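Local coordinates for protein cysteine S-methyltransferase NleE (Escherichia coli O157:H7, PDB 4R29) that methylates, probably, a conserved cysteine in the zinc fingers of host TAB2 and TAB3 with S-adenosylmethionine as methyl donor, which blocks NF-kappa-B activation, at residues Met109-Val114 against Ile146-Arg151; Phe84-Arg89 against Ser203-Glu208. The protein carries 1 engineered substitution. One frame throughout, in Å; residues are numbered along the deposited sequence.

Both contacts touch the same S-adenosylmethionine, and between them they hold both ends of it. Contact 1 pairs two strands near the middle of the chain. The backbone of Gln111, on the outer strand, binds the ammonium and one carboxylate oxygen of the methionine part; Gly110 lies against the same oxygen. Contact 2 joins a loop to the start of the last helix. Its Tyr204 binds the other carboxylate oxygen, and Arg89 and Glu208 sit at the adenine. The contact centres are about 17 Å apart and the nearest atoms about 5 Å, so the two do not touch directly. Along the chain, contact 1 is nested inside the loop that contact 2 closes.

Contact 1: Met109-Val114 against Ile146-Arg151; sequences MGQFSV and IVVVYR. With SAM (S-adenosylmethionine), chain E.
The Phe112 ring has Val147 over one face and Val149 at its edge. Val147 CB stands 3.9 Å from the ring centroid, a CH-pi contact displaced toward the rim. Val149 CG1 lies in the ring plane, 3.9 Å from Phe112 CE1. Phe112 CG sits between its own N and carbonyl carbon (chi1 62°), and from there the ring lies alongside Val147, both side chains pointing the same way. Trp99 meets the same ring edge-to-face, and Leu125 of helix 120-125 also touches it.

Met109, Gln111, Ser113, Ile146, Val148 and Tyr150 point to the other face of the sheet. There Met109 CB meets Tyr150 CB at 3.5 Å. Gln111 crosses Ile146 obliquely, and its NE2 lies 3.5 Å from Ile146 CG2. The same NE2 makes a weak bond to Phe112 O. Phe164 and Ala161 of helix 155-181 pack on this side.

The strands are antiparallel. Gly110 with Val149 and Phe112 with Val147 are the hydrogen-bonded pairs, with two N-H...O bonds each.

On its outer edge, strand 109-114 binds the methyl donor. Gln111 N donates to SAM OXT at 3.0 Å and Gln111 O accepts from SAM N at 2.6 Å. Gly110 CA is 3.4 Å from SAM OXT, a close approach to the carboxylate by a residue with no side chain. This is a three-stranded antiparallel sheet whose edge strand lines part of the S-adenosylmethionine pocket, at the methionine end.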
loop_
_atom_site.group_PDB
_atom_site.type_symbol
_atom_site.label_atom_id
_atom_site.label_comp_id
_atom_site.label_asym_id
_atom_site.label_seq_id
_atom_site.Cartn_x
_atom_site.Cartn_y
_atom_site.Cartn_z
ATOM N N MET A 109 5.200 -4.650 8.226
ATOM C CA MET A 109 4.727 -3.894 7.059
ATOM C C MET A 109 3.749 -4.610 6.135
ATOM O O MET A 109 3.614 -5.835 6.152
ATOM C CB MET A 109 5.855 -3.180 6.282
ATOM C CG MET A 109 6.481 -3.886 5.140
ATOM S SD MET A 109 5.608 -4.070 3.547
ATOM C CE MET A 109 6.697 -5.377 2.974
ATOM N N GLY A 110 3.009 -3.788 5.401
ATOM C CA GLY A 110 2.012 -4.240 4.449
ATOM C C GLY A 110 1.970 -3.233 3.315
ATOM O O GLY A 110 2.514 -2.134 3.432
ATOM N N GLN A 111 1.332 -3.603 2.221
ATOM C CA GLN A 111 1.265 -2.743 1.047
ATOM C C GLN A 111 -0.143 -2.892 0.470
ATOM O O GLN A 111 -0.688 -3.985 0.442
ATOM C CB GLN A 111 2.349 -3.140 0.026
ATOM C CG GLN A 111 2.255 -2.415 -1.329
ATOM C CD GLN A 111 1.285 -3.091 -2.292
ATOM O OE1 GLN A 111 1.328 -4.302 -2.473
ATOM N NE2 GLN A 111 0.410 -2.312 -2.905
ATOM N N PHE A 112 -0.745 -1.787 0.061
ATOM C CA PHE A 112 -2.065 -1.812 -0.558
ATOM C C PHE A 112 -2.169 -0.663 -1.563
ATOM O O PHE A 112 -1.213 0.058 -1.764
ATOM C CB PHE A 112 -3.181 -1.781 0.504
ATOM C CG PHE A 112 -3.190 -0.537 1.371
ATOM C CD1 PHE A 112 -2.379 -0.450 2.509
ATOM C CD2 PHE A 112 -4.031 0.536 1.067
ATOM C CE1 PHE A 112 -2.400 0.683 3.324
ATOM C CE2 PHE A 112 -4.061 1.680 1.879
ATOM C CZ PHE A 112 -3.236 1.752 3.006
ATOM N N SER A 113 -3.325 -0.489 -2.188
ATOM C CA SER A 113 -3.491 0.543 -3.211
ATOM C C SER A 113 -4.690 1.411 -2.925
ATOM O O SER A 113 -5.661 0.971 -2.308
ATOM C CB SER A 113 -3.691 -0.108 -4.582
ATOM O OG SER A 113 -2.455 -0.609 -5.044
ATOM N N VAL A 114 -4.638 2.651 -3.381
ATOM C CA VAL A 114 -5.813 3.502 -3.293
ATOM C C VAL A 114 -6.110 4.083 -4.669
ATOM O O VAL A 114 -5.191 4.340 -5.443
ATOM C CB VAL A 114 -5.653 4.615 -2.228
ATOM C CG1 VAL A 114 -5.528 4.006 -0.847
ATOM C CG2 VAL A 114 -4.444 5.492 -2.538
ATOM N N ILE A 146 0.312 3.392 -4.811
ATOM C CA ILE A 146 0.732 2.346 -3.885
ATOM C C ILE A 146 0.969 2.951 -2.498
ATOM O O ILE A 146 1.582 4.015 -2.370
ATOM C CB ILE A 146 2.053 1.683 -4.353
ATOM C CG1 ILE A 146 1.939 1.204 -5.796
ATOM C CG2 ILE A 146 2.454 0.538 -3.422
ATOM C CD1 ILE A 146 1.038 0.049 -5.950
ATOM N N VAL A 147 0.493 2.262 -1.464
ATOM C CA VAL A 147 0.798 2.633 -0.088
ATOM C C VAL A 147 1.533 1.518 0.628
ATOM O O VAL A 147 1.035 0.396 0.746
ATOM C CB VAL A 147 -0.473 2.982 0.707
ATOM C CG1 VAL A 147 -0.095 3.542 2.085
ATOM C CG2 VAL A 147 -1.348 3.964 -0.090
ATOM N N VAL A 148 2.730 1.829 1.102
ATOM C CA VAL A 148 3.501 0.905 1.919
ATOM C C VAL A 148 3.426 1.375 3.372
ATOM O O VAL A 148 3.994 2.416 3.737
ATOM C CB VAL A 148 4.986 0.838 1.465
ATOM C CG1 VAL A 148 5.773 -0.178 2.291
ATOM C CG2 VAL A 148 5.091 0.494 -0.029
ATOM N N VAL A 149 2.714 0.611 4.196
ATOM C CA VAL A 149 2.505 0.971 5.597
ATOM C C VAL A 149 3.398 0.105 6.510
ATOM O O VAL A 149 3.467 -1.119 6.351
ATOM C CB VAL A 149 0.992 0.854 5.980
ATOM C CG1 VAL A 149 0.463 -0.548 5.675
ATOM C CG2 VAL A 149 0.736 1.242 7.460
ATOM N N TYR A 150 4.101 0.747 7.444
ATOM C CA TYR A 150 5.038 0.037 8.322
ATOM C C TYR A 150 5.088 0.571 9.766
ATOM O O TYR A 150 4.711 1.721 10.036
ATOM C CB TYR A 150 6.447 0.003 7.711
ATOM C CG TYR A 150 7.108 1.364 7.509
ATOM C CD1 TYR A 150 6.835 2.129 6.373
ATOM C CD2 TYR A 150 8.018 1.868 8.447
ATOM C CE1 TYR A 150 7.446 3.357 6.163
ATOM C CE2 TYR A 150 8.635 3.105 8.264
ATOM C CZ TYR A 150 8.341 3.849 7.118
ATOM O OH TYR A 150 8.934 5.077 6.925
ATOM N N ARG A 151 5.536 -0.290 10.684
ATOM C CA ARG A 151 5.762 0.092 12.083
ATOM C C ARG A 151 7.080 0.838 12.183
ATOM O O ARG A 151 8.138 0.290 11.858
ATOM C CB ARG A 151 5.858 -1.137 12.996
ATOM C CG ARG A 151 4.686 -2.113 12.943
ATOM C CD ARG A 151 3.415 -1.526 13.518
ATOM N NE ARG A 151 3.588 -0.988 14.870
ATOM C CZ ARG A 151 2.606 -0.874 15.761
ATOM N NH1 ARG A 151 1.374 -1.304 15.462
ATOM N NH2 ARG A 151 2.860 -0.352 16.961
HETATM N N SAM E . -1.760 -6.393 0.460
HETATM C CA SAM E . -0.708 -7.400 0.600
HETATM C C SAM E . 0.002 -7.290 1.944
HETATM O O SAM E . 0.620 -8.265 2.387
HETATM O OXT SAM E . -0.011 -6.224 2.584
HETATM C CB SAM E . 0.346 -7.295 -0.498
HETATM C CG SAM E . -0.123 -7.753 -1.870
HETATM S SD SAM E . 1.239 -8.125 -3.023
HETATM C CE SAM E . 0.191 -8.639 -4.408
HETATM C "C5'" SAM E . 1.694 -9.773 -2.429
HETATM C "C4'" SAM E . 2.887 -10.311 -3.214
HETATM O "O4'" SAM E . 3.554 -11.311 -2.464
HETATM C "C3'" SAM E . 2.470 -10.943 -4.538
HETATM O "O3'" SAM E . 2.535 -10.012 -5.602
HETATM C "C2'" SAM E . 3.458 -12.075 -4.714
HETATM O "O2'" SAM E . 4.512 -11.567 -5.480
HETATM C "C1'" SAM E . 3.993 -12.360 -3.312
HETATM N N9 SAM E . 3.456 -13.594 -2.706
HETATM C C8 SAM E . 4.199 -14.618 -2.183
HETATM N N7 SAM E . 3.373 -15.556 -1.683
HETATM C C5 SAM E . 2.103 -15.138 -1.873
HETATM C C6 SAM E . 0.881 -15.711 -1.551
HETATM N N6 SAM E . 0.837 -16.891 -0.941
HETATM N N1 SAM E . -0.279 -15.046 -1.873
HETATM C C2 SAM E . -0.222 -13.813 -2.500
HETATM N N3 SAM E . 0.996 -13.245 -2.816
HETATM C C4 SAM E . 2.143 -13.898 -2.505
#

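Contact 2: Phe84-Arg89 against Ser203-Glu208; sequences FEPISR and SYMPGE. With SAM (S-adenosylmethionine), chain E.
The loop backbone of Phe84-Arg89 meets Ser203-Glu208 where a Schellman motif at Ser203 ends one helix and Met205 takes the N-cap position of the next, and Ile87 N donates to Ser203 O at 2.9 Å. Pro86 CB packs on Met205 CG at 3.4 Å, and Met205 CE reaches Ser88.

Glu208 grips the loop with both carboxylate oxygens. With OG anti to its backbone N (chi1 161°), Ser88 donates from OG to Glu208 OE2 at 2.8 Å, on the syn lone pair of OE2. Glu208 OE1 accepts from Arg89 N at 2.7 Å, a nearly straight bond (172°), met on the syn side but somewhat out of the carboxylate plane.

Arg89 and Tyr204 lie side by side. Arg89 CB stands over the centre of the Tyr204 ring, 4.0 Å from its centroid, a CH-pi contact. Tyr204 OH accepts from Arg89 NH1 at 3.2 Å, close to the guanidinium plane, and donates to SAM O at 2.7 Å. Over one guanidinium face lies the adenine, at SAM C2. Glu208 O takes a weak bond from SAM N6. Tyr204 and Arg89 thus reach the carboxylate and the adenine of the ligand respectively.

Arg107 touches both Ile87 and Ser203. The contact fastens the loop between helices 59-76 and 95-103 to the turn between helices 186-201 and 206-219.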
loop_
_atom_site.group_PDB
_atom_site.type_symbol
_atom_site.label_atom_id
_atom_site.label_comp_id
_atom_site.label_asym_id
_atom_site.label_seq_id
_atom_site.Cartn_x
_atom_site.Cartn_y
_atom_site.Cartn_z
ATOM N N PHE A 84 7.750 -11.026 15.923
ATOM C CA PHE A 84 6.619 -11.333 15.062
ATOM C C PHE A 84 6.522 -12.812 14.723
ATOM O O PHE A 84 7.540 -13.507 14.615
ATOM C CB PHE A 84 6.693 -10.535 13.760
ATOM C CG PHE A 84 6.772 -9.051 13.953
ATOM C CD1 PHE A 84 5.637 -8.317 14.223
ATOM C CD2 PHE A 84 7.978 -8.388 13.834
ATOM C CE1 PHE A 84 5.694 -6.943 14.377
ATOM C CE2 PHE A 84 8.044 -7.005 14.000
ATOM C CZ PHE A 84 6.891 -6.288 14.272
ATOM N N GLU A 85 5.281 -13.269 14.548
ATOM C CA GLU A 85 4.967 -14.563 13.960
ATOM C C GLU A 85 4.315 -14.348 12.594
ATOM O O GLU A 85 3.597 -13.370 12.398
ATOM C CB GLU A 85 3.962 -15.316 14.837
ATOM C CG GLU A 85 4.513 -15.889 16.125
ATOM C CD GLU A 85 3.409 -16.402 17.035
ATOM O OE1 GLU A 85 2.269 -16.603 16.544
ATOM O OE2 GLU A 85 3.679 -16.598 18.242
ATOM N N PRO A 86 4.534 -15.279 11.657
ATOM C CA PRO A 86 3.904 -15.229 10.334
ATOM C C PRO A 86 2.384 -15.175 10.399
ATOM O O PRO A 86 1.754 -15.867 11.205
ATOM C CB PRO A 86 4.330 -16.554 9.696
ATOM C CG PRO A 86 5.608 -16.888 10.342
ATOM C CD PRO A 86 5.484 -16.398 11.769
ATOM N N ILE A 87 1.802 -14.356 9.534
ATOM C CA ILE A 87 0.368 -14.296 9.395
ATOM C C ILE A 87 0.026 -15.153 8.197
ATOM O O ILE A 87 0.897 -15.502 7.390
ATOM C CB ILE A 87 -0.115 -12.856 9.077
ATOM C CG1 ILE A 87 0.565 -12.349 7.798
ATOM C CG2 ILE A 87 0.182 -11.924 10.230
ATOM C CD1 ILE A 87 -0.164 -11.208 7.083
ATOM N N SER A 88 -1.252 -15.475 8.071
ATOM C CA SER A 88 -1.748 -16.018 6.829
ATOM C C SER A 88 -1.965 -14.891 5.833
ATOM O O SER A 88 -2.512 -13.828 6.170
ATOM C CB SER A 88 -3.068 -16.768 7.033
ATOM O OG SER A 88 -3.737 -16.897 5.794
ATOM N N ARG A 89 -1.521 -15.151 4.604
ATOM C CA ARG A 89 -1.795 -14.323 3.442
ATOM C C ARG A 89 -3.263 -13.873 3.393
ATOM O O ARG A 89 -3.573 -12.771 2.921
ATOM C CB ARG A 89 -1.440 -15.123 2.179
ATOM C CG ARG A 89 -2.345 -14.859 0.987
ATOM C CD ARG A 89 -2.008 -13.501 0.407
ATOM N NE ARG A 89 -2.927 -13.092 -0.649
ATOM C CZ ARG A 89 -2.934 -11.876 -1.179
ATOM N NH1 ARG A 89 -2.078 -10.962 -0.736
ATOM N NH2 ARG A 89 -3.801 -11.574 -2.135
ATOM N N SER A 203 5.606 -11.302 5.624
ATOM C CA SER A 203 5.350 -12.189 6.770
ATOM C C SER A 203 4.365 -13.321 6.488
ATOM O O SER A 203 3.761 -13.835 7.402
ATOM C CB SER A 203 4.820 -11.402 7.974
ATOM O OG SER A 203 5.747 -10.432 8.401
ATOM N N TYR A 204 4.185 -13.710 5.236
ATOM C CA TYR A 204 3.277 -14.805 4.959
ATOM C C TYR A 204 3.900 -16.082 5.496
ATOM O O TYR A 204 5.119 -16.173 5.656
ATOM C CB TYR A 204 3.030 -14.956 3.465
ATOM C CG TYR A 204 2.364 -13.779 2.816
ATOM C CD1 TYR A 204 1.722 -12.809 3.573
ATOM C CD2 TYR A 204 2.380 -13.635 1.431
ATOM C CE1 TYR A 204 1.112 -11.724 2.963
ATOM C CE2 TYR A 204 1.769 -12.562 0.821
ATOM C CZ TYR A 204 1.138 -11.611 1.597
ATOM O OH TYR A 204 0.535 -10.554 0.982
ATOM N N MET A 205 3.061 -17.067 5.773
ATOM C CA MET A 205 3.569 -18.349 6.223
ATOM C C MET A 205 4.333 -19.092 5.128
ATOM O O MET A 205 3.948 -19.074 3.957
ATOM C CB MET A 205 2.451 -19.182 6.817
ATOM C CG MET A 205 2.072 -18.655 8.203
ATOM S SD MET A 205 0.606 -19.475 8.772
ATOM C CE MET A 205 -0.404 -19.293 7.295
ATOM N N PRO A 206 5.457 -19.701 5.512
ATOM C CA PRO A 206 6.359 -20.390 4.579
ATOM C C PRO A 206 5.591 -21.341 3.669
ATOM O O PRO A 206 5.907 -21.415 2.492
ATOM C CB PRO A 206 7.306 -21.153 5.509
ATOM C CG PRO A 206 7.339 -20.324 6.746
ATOM C CD PRO A 206 5.959 -19.717 6.895
ATOM N N GLY A 207 4.578 -22.020 4.210
ATOM C CA GLY A 207 3.712 -22.891 3.435
ATOM C C GLY A 207 2.903 -22.179 2.364
ATOM O O GLY A 207 2.757 -22.677 1.240
ATOM N N GLU A 208 2.362 -21.013 2.695
ATOM C CA GLU A 208 1.598 -20.254 1.710
ATOM C C GLU A 208 2.482 -19.710 0.592
ATOM O O GLU A 208 2.054 -19.616 -0.557
ATOM C CB GLU A 208 0.843 -19.122 2.385
ATOM C CG GLU A 208 -0.199 -19.621 3.384
ATOM C CD GLU A 208 -0.900 -18.483 4.069
ATOM O OE1 GLU A 208 -0.231 -17.449 4.295
ATOM O OE2 GLU A 208 -2.110 -18.620 4.370
HETATM N N SAM E . -1.760 -6.393 0.460
HETATM C CA SAM E . -0.708 -7.400 0.600
HETATM C C SAM E . 0.002 -7.290 1.944
HETATM O O SAM E . 0.620 -8.265 2.387
HETATM O OXT SAM E . -0.011 -6.224 2.584
HETATM C CB SAM E . 0.346 -7.295 -0.498
HETATM C CG SAM E . -0.123 -7.753 -1.870
HETATM S SD SAM E . 1.239 -8.125 -3.023
HETATM C CE SAM E . 0.191 -8.639 -4.408
HETATM C "C5'" SAM E . 1.694 -9.773 -2.429
HETATM C "C4'" SAM E . 2.887 -10.311 -3.214
HETATM O "O4'" SAM E . 3.554 -11.311 -2.464
HETATM C "C3'" SAM E . 2.470 -10.943 -4.538
HETATM O "O3'" SAM E . 2.535 -10.012 -5.602
HETATM C "C2'" SAM E . 3.458 -12.075 -4.714
HETATM O "O2'" SAM E . 4.512 -11.567 -5.480
HETATM C "C1'" SAM E . 3.993 -12.360 -3.312
HETATM N N9 SAM E . 3.456 -13.594 -2.706
HETATM C C8 SAM E . 4.199 -14.618 -2.183
HETATM N N7 SAM E . 3.373 -15.556 -1.683
HETATM C C5 SAM E . 2.103 -15.138 -1.873
HETATM C C6 SAM E . 0.881 -15.711 -1.551
HETATM N N6 SAM E . 0.837 -16.891 -0.941
HETATM N N1 SAM E . -0.279 -15.046 -1.873
HETATM C C2 SAM E . -0.222 -13.813 -2.500
HETATM N N3 SAM E . 0.996 -13.245 -2.816
HETATM C C4 SAM E . 2.143 -13.898 -2.505
HETATM O O HOH W 1 4.601 -11.176 11.143
#